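Local coordinates for methionine gamma-lyase (Trichomonas vaginalis, PDB 1PFF), which belongs to the Cys/Met metabolism family of pyridoxal-phosphate-dependent enzymes and assembles from four copies of its chain, at residues A143-A155 and D185-R199. Sequence-based numbering, arbitrary orientation.
Sequences ATKYINGHTDVVA and DAWLITRGTLTLDMR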
loop_
_atom_site.group_PDB
_atom_site.type_symbol
_atom_site.label_atom_id
_atom_site.label_comp_id
_atom_site.label_asym_id
_atom_site.label_seq_id
_atom_site.Cartn_x
_atom_site.Cartn_y
_atom_site.Cartn_z
ATOM N N ALA A 143 15.835 6.651 8.327
ATOM C CA ALA A 143 15.610 6.558 6.881
ATOM C C ALA A 143 14.749 7.701 6.361
ATOM O O ALA A 143 14.723 7.967 5.160
ATOM C CB ALA A 143 14.979 5.224 6.538
ATOM N N THR A 144 14.064 8.371 7.285
ATOM C CA THR A 144 13.133 9.459 6.991
ATOM C C THR A 144 13.763 10.602 6.201
ATOM O O THR A 144 13.177 11.081 5.229
ATOM C CB THR A 144 12.535 10.011 8.318
ATOM O OG1 THR A 144 11.887 8.948 9.030
ATOM C CG2 THR A 144 11.401 10.998 8.043
ATOM N N LYS A 145 14.957 11.025 6.620
ATOM C CA LYS A 145 15.566 12.253 6.111
ATOM C C LYS A 145 16.045 12.188 4.654
ATOM O O LYS A 145 15.698 13.057 3.847
ATOM C CB LYS A 145 16.694 12.727 7.035
ATOM C CG LYS A 145 16.395 12.558 8.522
ATOM C CD LYS A 145 15.935 13.848 9.156
ATOM C CE LYS A 145 15.039 13.576 10.359
ATOM N NZ LYS A 145 13.646 14.076 10.144
ATOM N N TYR A 146 16.830 11.169 4.317
ATOM C CA TYR A 146 17.451 11.113 2.993
ATOM C C TYR A 146 17.225 9.824 2.214
ATOM O O TYR A 146 17.074 9.857 0.993
ATOM C CB TYR A 146 18.946 11.439 3.085
ATOM C CG TYR A 146 19.199 12.831 3.608
ATOM C CD1 TYR A 146 19.487 13.052 4.958
ATOM C CD2 TYR A 146 19.109 13.941 2.758
ATOM C CE1 TYR A 146 19.701 14.342 5.452
ATOM C CE2 TYR A 146 19.318 15.227 3.237
ATOM C CZ TYR A 146 19.616 15.425 4.581
ATOM O OH TYR A 146 19.826 16.705 5.047
ATOM N N ILE A 147 17.207 8.692 2.906
ATOM C CA ILE A 147 17.106 7.417 2.206
ATOM C C ILE A 147 15.733 7.288 1.529
ATOM O O ILE A 147 15.663 6.945 0.345
ATOM C CB ILE A 147 17.496 6.220 3.127
ATOM C CG1 ILE A 147 18.974 6.355 3.531
ATOM C CG2 ILE A 147 17.308 4.897 2.408
ATOM C CD1 ILE A 147 19.383 5.550 4.733
ATOM N N ASN A 148 14.668 7.614 2.264
ATOM C CA ASN A 148 13.323 7.721 1.687
ATOM C C ASN A 148 13.201 8.927 0.756
ATOM O O ASN A 148 13.736 9.996 1.042
ATOM C CB ASN A 148 12.257 7.834 2.783
ATOM C CG ASN A 148 10.836 7.796 2.223
ATOM O OD1 ASN A 148 10.493 6.920 1.433
ATOM N ND2 ASN A 148 10.013 8.755 2.624
ATOM N N GLY A 149 12.474 8.756 -0.345
ATOM C CA GLY A 149 12.335 9.810 -1.336
ATOM C C GLY A 149 11.323 10.902 -1.027
ATOM O O GLY A 149 11.141 11.810 -1.840
ATOM N N HIS A 150 10.682 10.823 0.141
ATOM C CA HIS A 150 9.594 11.731 0.527
ATOM C C HIS A 150 9.648 11.977 2.049
ATOM O O HIS A 150 10.659 11.684 2.686
ATOM C CB HIS A 150 8.245 11.131 0.081
ATOM C CG HIS A 150 7.092 12.093 0.123
ATOM N ND1 HIS A 150 6.959 13.147 -0.775
ATOM C CD2 HIS A 150 6.014 12.149 0.953
ATOM C CE1 HIS A 150 5.852 13.815 -0.497
ATOM N NE2 HIS A 150 5.260 13.230 0.549
ATOM N N THR A 151 8.573 12.518 2.621
ATOM C CA THR A 151 8.485 12.779 4.064
ATOM C C THR A 151 7.395 11.942 4.757
ATOM O O THR A 151 6.993 12.246 5.887
ATOM C CB THR A 151 8.208 14.283 4.322
ATOM O OG1 THR A 151 7.107 14.715 3.512
ATOM C CG2 THR A 151 9.367 15.150 3.847
ATOM N N ASP A 152 6.923 10.893 4.084
ATOM C CA ASP A 152 5.752 10.136 4.529
ATOM C C ASP A 152 6.073 8.795 5.207
ATOM O O ASP A 152 5.167 7.997 5.477
ATOM C CB ASP A 152 4.815 9.893 3.340
ATOM C CG ASP A 152 5.472 9.074 2.232
ATOM O OD1 ASP A 152 6.712 9.120 2.093
ATOM O OD2 ASP A 152 4.827 8.354 1.449
ATOM N N VAL A 153 7.353 8.544 5.469
ATOM C CA VAL A 153 7.775 7.275 6.063
ATOM C C VAL A 153 8.576 7.502 7.343
ATOM O O VAL A 153 9.377 8.431 7.427
ATOM C CB VAL A 153 8.616 6.422 5.067
ATOM C CG1 VAL A 153 9.372 5.327 5.791
ATOM C CG2 VAL A 153 7.742 5.822 3.976
ATOM N N VAL A 154 8.334 6.643 8.332
ATOM C CA VAL A 154 9.176 6.530 9.520
ATOM C C VAL A 154 9.832 5.155 9.471
ATOM O O VAL A 154 9.148 4.130 9.357
ATOM C CB VAL A 154 8.375 6.678 10.831
ATOM C CG1 VAL A 154 9.293 7.111 11.976
ATOM C CG2 VAL A 154 7.237 7.668 10.655
ATOM N N ALA A 155 11.161 5.144 9.519
ATOM C CA ALA A 155 11.939 3.912 9.420
ATOM C C ALA A 155 13.366 4.191 9.863
ATOM O O ALA A 155 13.825 5.334 9.815
ATOM C CB ALA A 155 11.937 3.381 7.991
ATOM N N ASP A 185 6.528 0.448 4.173
ATOM C CA ASP A 185 7.555 1.468 4.329
ATOM C C ASP A 185 8.874 0.954 3.756
ATOM O O ASP A 185 9.561 1.681 3.045
ATOM C CB ASP A 185 7.692 1.886 5.800
ATOM C CG ASP A 185 6.530 2.756 6.273
ATOM O OD1 ASP A 185 6.668 3.444 7.296
ATOM O OD2 ASP A 185 5.439 2.829 5.686
ATOM N N ALA A 186 9.196 -0.309 4.031
ATOM C CA ALA A 186 10.425 -0.931 3.532
ATOM C C ALA A 186 10.494 -0.910 2.007
ATOM O O ALA A 186 11.543 -0.634 1.431
ATOM C CB ALA A 186 10.546 -2.355 4.039
ATOM N N TRP A 187 9.370 -1.213 1.364
ATOM C CA TRP A 187 9.306 -1.225 -0.093
ATOM C C TRP A 187 9.572 0.176 -0.649
ATOM O O TRP A 187 10.408 0.344 -1.543
ATOM C CB TRP A 187 7.956 -1.785 -0.556
ATOM C CG TRP A 187 7.644 -1.523 -1.986
ATOM C CD1 TRP A 187 8.310 -2.006 -3.077
ATOM C CD2 TRP A 187 6.593 -0.699 -2.488
ATOM N NE1 TRP A 187 7.730 -1.533 -4.230
ATOM C CE2 TRP A 187 6.672 -0.728 -3.898
ATOM C CE3 TRP A 187 5.578 0.064 -1.888
ATOM C CZ2 TRP A 187 5.783 -0.027 -4.719
ATOM C CZ3 TRP A 187 4.689 0.763 -2.704
ATOM C CH2 TRP A 187 4.800 0.711 -4.106
ATOM N N LEU A 188 8.883 1.172 -0.091
ATOM C CA LEU A 188 9.086 2.581 -0.438
ATOM C C LEU A 188 10.520 3.054 -0.219
ATOM O O LEU A 188 11.060 3.802 -1.037
ATOM C CB LEU A 188 8.119 3.480 0.346
ATOM C CG LEU A 188 6.661 3.531 -0.124
ATOM C CD1 LEU A 188 5.812 4.430 0.777
ATOM C CD2 LEU A 188 6.567 3.975 -1.588
ATOM N N ILE A 189 11.132 2.620 0.884
ATOM C CA ILE A 189 12.525 2.971 1.165
ATOM C C ILE A 189 13.444 2.357 0.114
ATOM O O ILE A 189 14.364 3.026 -0.373
ATOM C CB ILE A 189 12.953 2.515 2.588
ATOM C CG1 ILE A 189 12.043 3.115 3.668
ATOM C CG2 ILE A 189 14.410 2.881 2.865
ATOM C CD1 ILE A 189 12.038 4.614 3.719
ATOM N N THR A 190 13.188 1.089 -0.223
ATOM C CA THR A 190 13.940 0.370 -1.255
ATOM C C THR A 190 13.908 1.123 -2.590
ATOM O O THR A 190 14.918 1.209 -3.277
ATOM C CB THR A 190 13.401 -1.080 -1.429
ATOM O OG1 THR A 190 13.693 -1.844 -0.252
ATOM C CG2 THR A 190 14.160 -1.834 -2.523
ATOM N N ARG A 191 12.744 1.665 -2.939
ATOM C CA ARG A 191 12.588 2.463 -4.158
ATOM C C ARG A 191 13.324 3.798 -4.026
ATOM O O ARG A 191 13.909 4.299 -4.997
ATOM C CB ARG A 191 11.110 2.694 -4.466
ATOM C CG ARG A 191 10.315 1.419 -4.798
ATOM C CD ARG A 191 10.998 0.461 -5.785
ATOM N NE ARG A 191 10.923 0.937 -7.171
ATOM C CZ ARG A 191 11.302 0.234 -8.239
ATOM N NH1 ARG A 191 11.787 -0.995 -8.108
ATOM N NH2 ARG A 191 11.198 0.763 -9.447
ATOM N N GLY A 192 13.295 4.356 -2.818
ATOM C CA GLY A 192 14.048 5.548 -2.482
ATOM C C GLY A 192 15.537 5.462 -2.753
ATOM O O GLY A 192 16.135 6.464 -3.117
ATOM N N THR A 193 16.142 4.278 -2.604
ATOM C CA THR A 193 17.591 4.134 -2.814
ATOM C C THR A 193 17.994 4.427 -4.251
ATOM O O THR A 193 19.143 4.758 -4.511
ATOM C CB THR A 193 18.119 2.730 -2.418
ATOM O OG1 THR A 193 17.522 1.730 -3.255
ATOM C CG2 THR A 193 17.708 2.360 -0.976
ATOM N N LEU A 194 17.038 4.309 -5.170
ATOM C CA LEU A 194 17.283 4.553 -6.589
ATOM C C LEU A 194 17.501 6.032 -6.934
ATOM O O LEU A 194 18.042 6.346 -8.002
ATOM C CB LEU A 194 16.128 3.984 -7.432
ATOM C CG LEU A 194 15.880 2.471 -7.373
ATOM C CD1 LEU A 194 14.521 2.130 -7.981
ATOM C CD2 LEU A 194 16.985 1.695 -8.106
ATOM N N THR A 195 17.057 6.930 -6.048
ATOM C CA THR A 195 17.232 8.377 -6.238
ATOM C C THR A 195 18.063 8.995 -5.118
ATOM O O THR A 195 18.236 10.208 -5.061
ATOM C CB THR A 195 15.881 9.113 -6.332
ATOM O OG1 THR A 195 15.107 8.879 -5.142
ATOM C CG2 THR A 195 15.028 8.570 -7.484
ATOM N N LEU A 196 18.571 8.155 -4.227
ATOM C CA LEU A 196 19.308 8.638 -3.060
ATOM C C LEU A 196 20.573 9.428 -3.443
ATOM O O LEU A 196 20.795 10.532 -2.946
ATOM C CB LEU A 196 19.629 7.463 -2.132
ATOM C CG LEU A 196 20.622 7.675 -0.981
ATOM C CD1 LEU A 196 20.062 8.556 0.103
ATOM C CD2 LEU A 196 21.052 6.320 -0.431
ATOM N N ASP A 197 21.377 8.872 -4.346
ATOM C CA ASP A 197 22.586 9.546 -4.819
ATOM C C ASP A 197 22.275 10.944 -5.358
ATOM O O ASP A 197 22.908 11.934 -4.971
ATOM C CB ASP A 197 23.259 8.682 -5.894
ATOM C CG ASP A 197 24.571 9.268 -6.392
ATOM O OD1 ASP A 197 24.550 10.032 -7.379
ATOM O OD2 ASP A 197 25.670 8.989 -5.883
ATOM N N MET A 198 21.272 11.008 -6.234
ATOM C CA MET A 198 20.819 12.256 -6.839
ATOM C C MET A 198 20.362 13.284 -5.795
ATOM O O MET A 198 20.787 14.436 -5.823
ATOM C CB MET A 198 19.688 11.935 -7.829
ATOM C CG MET A 198 19.008 13.120 -8.484
ATOM S SD MET A 198 17.417 12.535 -9.160
ATOM C CE MET A 198 16.360 12.689 -7.765
ATOM N N ARG A 199 19.495 12.864 -4.882
ATOM C CA ARG A 199 18.898 13.784 -3.908
ATOM C C ARG A 199 19.920 14.306 -2.895
ATOM O O ARG A 199 19.903 15.489 -2.532
ATOM C CB ARG A 199 17.726 13.097 -3.192
ATOM C CG ARG A 199 16.410 13.098 -4.012
ATOM C CD ARG A 199 15.219 12.381 -3.355
ATOM N NE ARG A 199 15.457 10.945 -3.160
ATOM C CZ ARG A 199 15.877 10.403 -2.015
ATOM N NH1 ARG A 199 16.115 11.180 -0.959
ATOM N NH2 ARG A 199 16.059 9.093 -1.927
HETATM O O HOH W 1 10.571 6.787 -1.535
#
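Ile189 projects its two branches from the helix into separate parts of the loop, meeting Ile147, Asn148 and Val153. Ile189 CD1 touches Val153 CG1, at 3.5 Å, and CB of Asn148, whose side chain it meets at about a right angle. Ile189 CG2, anti to the backbone N, meets Ile147 CG2 at 3.6 Å. The other methyl of Val153, CG2, lies 4.0 Å from Leu188 CD1, while Leu196 CD1 packs against the backbone of Tyr146 and Ile147. Between these side chains the two backbones come close at Gly149 and Gly192, and Gly192 CA makes a CA-H...O contact with Ile147 O (3.5 Å). One water joins Asn148 OD1, Gly149 N and Leu188 O.

At the polar edge, the bend in Arg199 (chi3 -63°) returns its guanidinium to the loop, with Gly149 CA over the centre of one face. Arg199 NH1 donates to Tyr146 O, nearly straight and in the guanidinium plane; the modelled 2.5 Å is unusually short and its exact value doubtful. Arg199 NH2 reaches Ile147 O at 3.2 Å from above the carbonyl plane. Within the helix, Arg199 NE to Thr195 OG1 (2.9 Å) and NH2 to Gly192 O fix the group's rotation, tying the irregular turn around residues 194-195 to the loop.

Asp152 OD2 forms a salt bridge with Arg191 of the second subunit, and Asp185 OD2 is hydrogen-bonded to His184 ND1 of the third subunit. The contact seats the loop joining antiparallel strands 138-142 and 156-160 against helix 183-216, with helix 2-11 beside Ile147 and Ile189 and helix 125-128 beside Leu196.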